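Local coordinates for protein transcriptional regulator, IclR family (Alicyclobacillus acidocaldarius subsp. acidocaldarius, PDB 5TJJ) that probably binds DNA and regulates transcription, pairing a helix-turn-helix domain of the IclR type with a GAF-related C-terminal domain, at residues V97-M103 / R238-L243. Numbering follows the deposited sequence.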
loop_
_atom_site.group_PDB
_atom_site.type_symbol
_atom_site.label_atom_id
_atom_site.label_comp_id
_atom_site.label_asym_id
_atom_site.label_seq_id
_atom_site.Cartn_x
_atom_site.Cartn_y
_atom_site.Cartn_z
ATOM N N VAL A 97 -22.266 -4.937 -3.875
ATOM C CA VAL A 97 -23.372 -4.145 -3.359
ATOM C C VAL A 97 -24.542 -4.181 -4.330
ATOM O O VAL A 97 -25.680 -4.380 -3.914
ATOM C CB VAL A 97 -22.949 -2.671 -3.120
ATOM C CG1 VAL A 97 -24.151 -1.801 -2.814
ATOM C CG2 VAL A 97 -21.956 -2.580 -1.976
ATOM N N ALA A 98 -24.238 -3.961 -5.609
ATOM C CA ALA A 98 -25.208 -4.084 -6.679
ATOM C C ALA A 98 -25.862 -5.483 -6.734
ATOM O O ALA A 98 -27.083 -5.586 -6.901
ATOM C CB ALA A 98 -24.562 -3.747 -8.005
ATOM N N ALA A 99 -25.057 -6.529 -6.542
ATOM C CA ALA A 99 -25.547 -7.901 -6.535
ATOM C C ALA A 99 -26.454 -8.182 -5.352
ATOM O O ALA A 99 -27.465 -8.808 -5.520
ATOM C CB ALA A 99 -24.388 -8.897 -6.562
ATOM N N HIS A 100 -26.079 -7.717 -4.164
ATOM C CA HIS A 100 -26.859 -7.949 -2.940
ATOM C C HIS A 100 -28.122 -7.089 -2.899
ATOM O O HIS A 100 -29.160 -7.568 -2.485
ATOM C CB HIS A 100 -25.980 -7.705 -1.715
ATOM C CG HIS A 100 -26.623 -8.077 -0.410
ATOM N ND1 HIS A 100 -27.380 -9.223 -0.236
ATOM C CD2 HIS A 100 -26.600 -7.459 0.798
ATOM C CE1 HIS A 100 -27.806 -9.285 1.015
ATOM N NE2 HIS A 100 -27.344 -8.227 1.662
ATOM N N THR A 101 -28.047 -5.837 -3.372
ATOM C CA THR A 101 -29.213 -4.918 -3.387
ATOM C C THR A 101 -30.146 -4.976 -4.618
ATOM O O THR A 101 -31.304 -4.588 -4.512
ATOM C CB THR A 101 -28.799 -3.439 -3.184
ATOM O OG1 THR A 101 -27.986 -2.985 -4.264
ATOM C CG2 THR A 101 -28.046 -3.274 -1.892
ATOM N N GLY A 102 -29.651 -5.432 -5.773
ATOM C CA GLY A 102 -30.362 -5.243 -7.059
ATOM C C GLY A 102 -30.475 -3.767 -7.491
ATOM O O GLY A 102 -31.371 -3.408 -8.241
HETATM N N MSE A 103 -29.562 -2.917 -7.014
HETATM C CA MSE A 103 -29.553 -1.478 -7.307
HETATM C C MSE A 103 -28.298 -1.129 -8.028
HETATM O O MSE A 103 -27.304 -1.866 -7.980
HETATM C CB MSE A 103 -29.611 -0.653 -6.027
HETATM C CG MSE A 103 -30.935 -0.906 -5.313
HETATM SE SE MSE A 103 -31.083 0.118 -3.630
HETATM C CE MSE A 103 -32.822 -0.545 -2.956
ATOM N N ARG A 238 -31.824 -2.730 3.583
ATOM C CA ARG A 238 -30.819 -3.665 3.077
ATOM C C ARG A 238 -29.641 -2.971 2.414
ATOM O O ARG A 238 -28.503 -3.394 2.555
ATOM C CB ARG A 238 -31.448 -4.675 2.100
ATOM C CG ARG A 238 -30.558 -5.875 1.791
ATOM C CD ARG A 238 -31.032 -6.684 0.591
ATOM N NE ARG A 238 -32.253 -7.446 0.885
ATOM C CZ ARG A 238 -33.485 -7.185 0.421
ATOM N NH1 ARG A 238 -33.717 -6.160 -0.416
ATOM N NH2 ARG A 238 -34.500 -7.969 0.793
ATOM N N ALA A 239 -29.910 -1.895 1.702
ATOM C CA ALA A 239 -28.876 -1.181 0.983
ATOM C C ALA A 239 -27.950 -0.389 1.924
ATOM O O ALA A 239 -26.738 -0.298 1.716
ATOM C CB ALA A 239 -29.531 -0.277 -0.032
ATOM N N VAL A 240 -28.531 0.181 2.967
ATOM C CA VAL A 240 -27.782 0.853 4.019
ATOM C C VAL A 240 -26.791 -0.121 4.635
ATOM O O VAL A 240 -25.625 0.209 4.801
ATOM C CB VAL A 240 -28.728 1.426 5.107
ATOM C CG1 VAL A 240 -27.959 1.879 6.359
ATOM C CG2 VAL A 240 -29.509 2.585 4.521
ATOM N N LYS A 241 -27.262 -1.322 4.938
ATOM C CA LYS A 241 -26.435 -2.338 5.578
ATOM C C LYS A 241 -25.303 -2.815 4.638
ATOM O O LYS A 241 -24.174 -2.971 5.078
ATOM C CB LYS A 241 -27.312 -3.482 6.099
ATOM C CG LYS A 241 -26.657 -4.358 7.167
ATOM C CD LYS A 241 -27.530 -5.558 7.551
ATOM C CE LYS A 241 -26.704 -6.820 7.727
ATOM N NZ LYS A 241 -27.593 -7.977 8.020
ATOM N N ALA A 242 -25.581 -2.956 3.344
ATOM C CA ALA A 242 -24.560 -3.369 2.365
ATOM C C ALA A 242 -23.537 -2.228 2.097
ATOM O O ALA A 242 -22.339 -2.442 2.176
ATOM C CB ALA A 242 -25.224 -3.842 1.076
ATOM N N LEU A 243 -24.025 -1.022 1.833
ATOM C CA LEU A 243 -23.176 0.159 1.714
ATOM C C LEU A 243 -22.269 0.404 2.917
ATOM O O LEU A 243 -21.101 0.737 2.730
ATOM C CB LEU A 243 -24.027 1.422 1.469
ATOM C CG LEU A 243 -24.670 1.420 0.079
ATOM C CD1 LEU A 243 -25.791 2.431 0.050
ATOM C CD2 LEU A 243 -23.629 1.669 -1.020
#
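The methyl CG2 of T101 packs against A239, 3.7 Å from A239 CA, at a place where the segments 97-101 and 238-243, on helices 86-101 and 233-253 of the IclR C-terminal domain, run nearly antiparallel (155°), with axes 9.7 Å apart at closest approach. The small side chains of A239 and A242 meet the threonine here: its CG2 also lies 4.1 Å from A242 CB. The hydroxyl of the same threonine turns back into its own helix. OG1 sits between the backbone N and the carbonyl carbon (chi1 64°), from where it donates to V97 O (2.7 Å) from above the carbonyl plane, on the face opposite the backbone N of T101, and accepts from M103 N in an ST turn at the helix end. On the sheet side, V97 CG1 meets L243 CD2 at 3.9 Å and the selenium of M103, a selenomethionine here, rests on A239 CB; strand 218-227 lies beneath, with C224 against V97 and T101, and L222 against L243.

The other side faces solvent. The exposed H100 ring receives R238 CD over one face, a CH-pi contact 4.3 Å from the centroid, and A242 CB at its edge, while R238 NH1 forms a salt bridge with D235. An alanine in place of T101 would probably leave a gap beside A239 and M103 N without its side-chain acceptor. Apolar and CH-pi contacts thus join the helices, whereas the threonine's polar bonds stay local, at the end of its own helix, while its methyl meets the other.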